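Local coordinates for protein Pa14_01140 (Pseudomonas aeruginosa, PDB 6OX6) that acts as the immunity protein of the type VI secretion effector Tas1, binding this (p)ppApp-synthesizing toxin and preventing its early activation, at residues I16-E21 with N56-F61. Sequence-based numbering, arbitrary orientation.
Sequences IDYDFE and NDALRF
Tyr18 lays one face of its ring against the backbone of the helix at Ala58, whose CA stands 4.2 Å from the ring centroid and 27° off the ring normal, a CH-pi contact. CG is anti to the backbone N (chi1 180°), beside the carbonyl carbon; Tyr18 CB meets Ala58 CB at 3.9 Å, ring atom CE2 comes to Asp57 CB, and CE1 comes within 3.7 Å of Phe61 CB. Phe61 and Tyr18 lie side by side and point the same way. On the opposite face of the tyrosine, the backbone N of Glu21 sits above the ring centre. Two residues earlier, Ile16 points the same way from the strand: its CG2 approaches Ala58 CB, and its CD1 touches Leu59 CD2 at 3.5 Å, the two side chains crossing obliquely. This is helix 53-61 packed across strand 14-18, an inner strand of the four-stranded antiparallel sheet, their segment axes 91° apart and 8.0 Å at closest approach. No direct hydrogen bond joins the segments, but a water does, donating to Glu21 OE2 and to Asp57 OD2, each at 2.9 Å. It also sits at the edge of the Tyr18 ring, in its plane, though the modelled 2.4 Å to Tyr18 OH is doubtful as a bond length. Those two carboxylate oxygens also share a salt-bridge partner in Arg53, whose charge probably offsets the repulsion between them. Tas1 lies against this contact: Lys334 of the toxin makes a cation-pi contact with Phe61 and packs on Tyr18, while its Lys305 pairs with Glu21 OE1.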
ATOM      1  N   ILE B  16     -11.520   4.361  12.253  1.00 24.43           N
ATOM      2  CA  ILE B  16     -11.122   3.758  10.990  1.00 27.16           C
ATOM      3  C   ILE B  16     -10.637   2.342  11.242  1.00 27.77           C
ATOM      4  O   ILE B  16      -9.840   2.120  12.159  1.00 28.02           O
ATOM      5  CB  ILE B  16      -9.997   4.581  10.348  1.00 24.70           C
ATOM      6  CG1 ILE B  16     -10.524   5.959   9.974  1.00 25.27           C
ATOM      7  CG2 ILE B  16      -9.410   3.850   9.197  1.00 23.71           C
ATOM      8  CD1 ILE B  16      -9.415   6.931   9.660  1.00 29.71           C
ATOM      9  N   ASP B  17     -11.110   1.390  10.428  1.00 22.54           N
ATOM     10  CA  ASP B  17     -10.599   0.027  10.411  1.00 25.95           C
ATOM     11  C   ASP B  17      -9.937  -0.237   9.060  1.00 22.56           C
ATOM     12  O   ASP B  17     -10.542   0.002   8.016  1.00 21.97           O
ATOM     13  CB  ASP B  17     -11.728  -0.977  10.650  1.00 31.73           C
ATOM     14  CG  ASP B  17     -11.265  -2.429  10.532  1.00 38.56           C
ATOM     15  OD1 ASP B  17     -10.064  -2.701  10.767  1.00 34.28           O
ATOM     16  OD2 ASP B  17     -12.106  -3.300  10.185  1.00 44.85           O
ATOM     17  N   TYR B  18      -8.720  -0.741   9.075  1.00 21.15           N
ATOM     18  CA  TYR B  18      -8.000  -1.078   7.843  1.00 24.17           C
ATOM     19  C   TYR B  18      -7.614  -2.544   7.977  1.00 24.86           C
ATOM     20  O   TYR B  18      -6.565  -2.855   8.556  1.00 26.35           O
ATOM     21  CB  TYR B  18      -6.777  -0.170   7.673  1.00 19.51           C
ATOM     22  CG  TYR B  18      -5.917  -0.408   6.426  1.00 19.38           C
ATOM     23  CD1 TYR B  18      -6.464  -0.922   5.239  1.00 19.83           C
ATOM     24  CD2 TYR B  18      -4.551  -0.097   6.439  1.00 19.38           C
ATOM     25  CE1 TYR B  18      -5.668  -1.126   4.096  1.00 20.08           C
ATOM     26  CE2 TYR B  18      -3.760  -0.305   5.302  1.00 24.48           C
ATOM     27  CZ  TYR B  18      -4.340  -0.799   4.138  1.00 21.29           C
ATOM     28  OH  TYR B  18      -3.548  -1.008   3.036  1.00 24.17           O
ATOM     29  N   ASP B  19      -8.454  -3.450   7.460  1.00 27.51           N
ATOM     30  CA  ASP B  19      -8.215  -4.859   7.757  0.50 32.53           C
ATOM     31  C   ASP B  19      -6.980  -5.400   7.046  1.00 34.49           C
ATOM     32  O   ASP B  19      -6.322  -6.298   7.593  1.00 34.19           O
ATOM     33  CB  ASP B  19      -9.432  -5.728   7.432  0.50 36.29           C
ATOM     34  CG  ASP B  19      -9.506  -6.973   8.335  0.50 41.61           C
ATOM     35  OD1 ASP B  19      -8.662  -7.878   8.169  0.50 42.52           O
ATOM     36  OD2 ASP B  19     -10.379  -7.044   9.228  0.50 45.03           O
ATOM     37  N   PHE B  20      -6.603  -4.849   5.883  1.00 30.44           N
ATOM     38  CA  PHE B  20      -5.421  -5.369   5.194  1.00 26.64           C
ATOM     39  C   PHE B  20      -4.195  -5.414   6.107  1.00 26.97           C
ATOM     40  O   PHE B  20      -3.442  -6.387   6.076  1.00 28.51           O
ATOM     41  CB  PHE B  20      -5.122  -4.557   3.932  1.00 22.64           C
ATOM     42  CG  PHE B  20      -4.016  -5.152   3.088  1.00 28.03           C
ATOM     43  CD1 PHE B  20      -4.153  -6.415   2.520  1.00 28.56           C
ATOM     44  CD2 PHE B  20      -2.818  -4.462   2.905  1.00 27.91           C
ATOM     45  CE1 PHE B  20      -3.123  -6.968   1.749  1.00 35.44           C
ATOM     46  CE2 PHE B  20      -1.778  -5.004   2.133  1.00 31.24           C
ATOM     47  CZ  PHE B  20      -1.931  -6.268   1.558  1.00 35.18           C
ATOM     48  N   GLU B  21      -3.997  -4.398   6.956  1.00 23.51           N
ATOM     49  CA  GLU B  21      -2.864  -4.397   7.881  1.00 24.43           C
ATOM     50  C   GLU B  21      -3.298  -4.520   9.337  1.00 26.97           C
ATOM     51  O   GLU B  21      -2.548  -4.137  10.236  1.00 26.36           O
ATOM     52  CB  GLU B  21      -1.995  -3.144   7.704  1.00 27.67           C
ATOM     53  CG  GLU B  21      -1.346  -2.980   6.308  1.00 28.56           C
ATOM     54  CD  GLU B  21       0.125  -2.587   6.351  1.00 32.88           C
ATOM     55  OE1 GLU B  21       0.815  -2.817   7.376  1.00 33.82           O
ATOM     56  OE2 GLU B  21       0.587  -1.997   5.357  1.00 30.42           O
ATOM     57  N   ASN B  56      -2.223   7.086   5.940  1.00 18.69           N
ATOM     58  CA  ASN B  56      -2.780   7.472   4.652  1.00 20.28           C
ATOM     59  C   ASN B  56      -3.226   6.252   3.843  1.00 23.05           C
ATOM     60  O   ASN B  56      -4.181   6.342   3.069  1.00 19.73           O
ATOM     61  CB  ASN B  56      -1.761   8.316   3.881  1.00 19.95           C
ATOM     62  CG  ASN B  56      -1.717   9.759   4.396  1.00 23.52           C
ATOM     63  OD1 ASN B  56      -2.480  10.598   3.933  1.00 19.90           O
ATOM     64  ND2 ASN B  56      -0.856  10.037   5.362  1.00 20.51           N
ATOM     65  N   ASP B  57      -2.579   5.093   4.026  1.00 19.30           N
ATOM     66  CA  ASP B  57      -3.122   3.877   3.411  1.00 16.05           C
ATOM     67  C   ASP B  57      -4.489   3.545   3.993  1.00 20.60           C
ATOM     68  O   ASP B  57      -5.405   3.129   3.266  1.00 23.27           O
ATOM     69  CB  ASP B  57      -2.164   2.695   3.583  1.00 23.09           C
ATOM     70  CG  ASP B  57      -1.043   2.687   2.544  1.00 33.86           C
ATOM     71  OD1 ASP B  57      -0.991   3.610   1.720  1.00 35.34           O
ATOM     72  OD2 ASP B  57      -0.214   1.745   2.536  1.00 38.58           O
ATOM     73  N   ALA B  58      -4.633   3.707   5.307  1.00 14.41           N
ATOM     74  CA  ALA B  58      -5.903   3.432   5.972  1.00 16.50           C
ATOM     75  C   ALA B  58      -6.994   4.347   5.457  1.00 15.78           C
ATOM     76  O   ALA B  58      -8.136   3.913   5.267  1.00 17.51           O
ATOM     77  CB  ALA B  58      -5.739   3.580   7.483  1.00 13.03           C
ATOM     78  N   LEU B  59      -6.659   5.605   5.170  1.00 17.44           N
ATOM     79  CA  LEU B  59      -7.663   6.501   4.598  1.00 15.97           C
ATOM     80  C   LEU B  59      -8.079   6.037   3.222  1.00 21.48           C
ATOM     81  O   LEU B  59      -9.263   6.116   2.869  1.00 21.19           O
ATOM     82  CB  LEU B  59      -7.149   7.929   4.507  1.00 14.36           C
ATOM     83  CG  LEU B  59      -6.735   8.546   5.830  1.00 20.50           C
ATOM     84  CD1 LEU B  59      -6.419  10.040   5.652  1.00 24.63           C
ATOM     85  CD2 LEU B  59      -7.839   8.356   6.840  1.00 18.81           C
ATOM     86  N   ARG B  60      -7.124   5.550   2.424  1.00 18.26           N
ATOM     87  CA  ARG B  60      -7.477   5.256   1.048  1.00 19.26           C
ATOM     88  C   ARG B  60      -8.247   3.960   0.954  1.00 17.36           C
ATOM     89  O   ARG B  60      -9.168   3.847   0.142  1.00 15.36           O
ATOM     90  CB  ARG B  60      -6.227   5.213   0.160  1.00 18.34           C
ATOM     91  CG  ARG B  60      -5.578   6.587  -0.026  1.00 19.22           C
ATOM     92  CD  ARG B  60      -4.282   6.464  -0.812  1.00 17.19           C
ATOM     93  NE  ARG B  60      -4.481   5.900  -2.152  1.00 19.77           N
ATOM     94  CZ  ARG B  60      -3.476   5.602  -2.967  1.00 24.99           C
ATOM     95  NH1 ARG B  60      -2.205   5.775  -2.553  1.00 22.98           N
ATOM     96  NH2 ARG B  60      -3.726   5.111  -4.165  1.00 27.13           N
ATOM     97  N   PHE B  61      -7.889   2.976   1.773  1.00 14.04           N
ATOM     98  CA  PHE B  61      -8.347   1.615   1.557  1.00 17.27           C
ATOM     99  C   PHE B  61      -9.131   1.040   2.725  1.00 15.56           C
ATOM    100  O   PHE B  61      -9.647  -0.069   2.597  1.00 21.43           O
ATOM    101  CB  PHE B  61      -7.153   0.704   1.237  1.00 22.02           C
ATOM    102  CG  PHE B  61      -6.231   1.259   0.163  1.00 24.03           C
ATOM    103  CD1 PHE B  61      -6.719   1.549  -1.112  1.00 23.89           C
ATOM    104  CD2 PHE B  61      -4.878   1.442   0.415  1.00 21.55           C
ATOM    105  CE1 PHE B  61      -5.873   2.045  -2.106  1.00 22.99           C
ATOM    106  CE2 PHE B  61      -4.007   1.939  -0.578  1.00 25.19           C
ATOM    107  CZ  PHE B  61      -4.513   2.250  -1.835  1.00 22.95           C
TER
HETATM  108  O   HOH W   1      -1.111  -0.871   3.240  1.00 28.09           O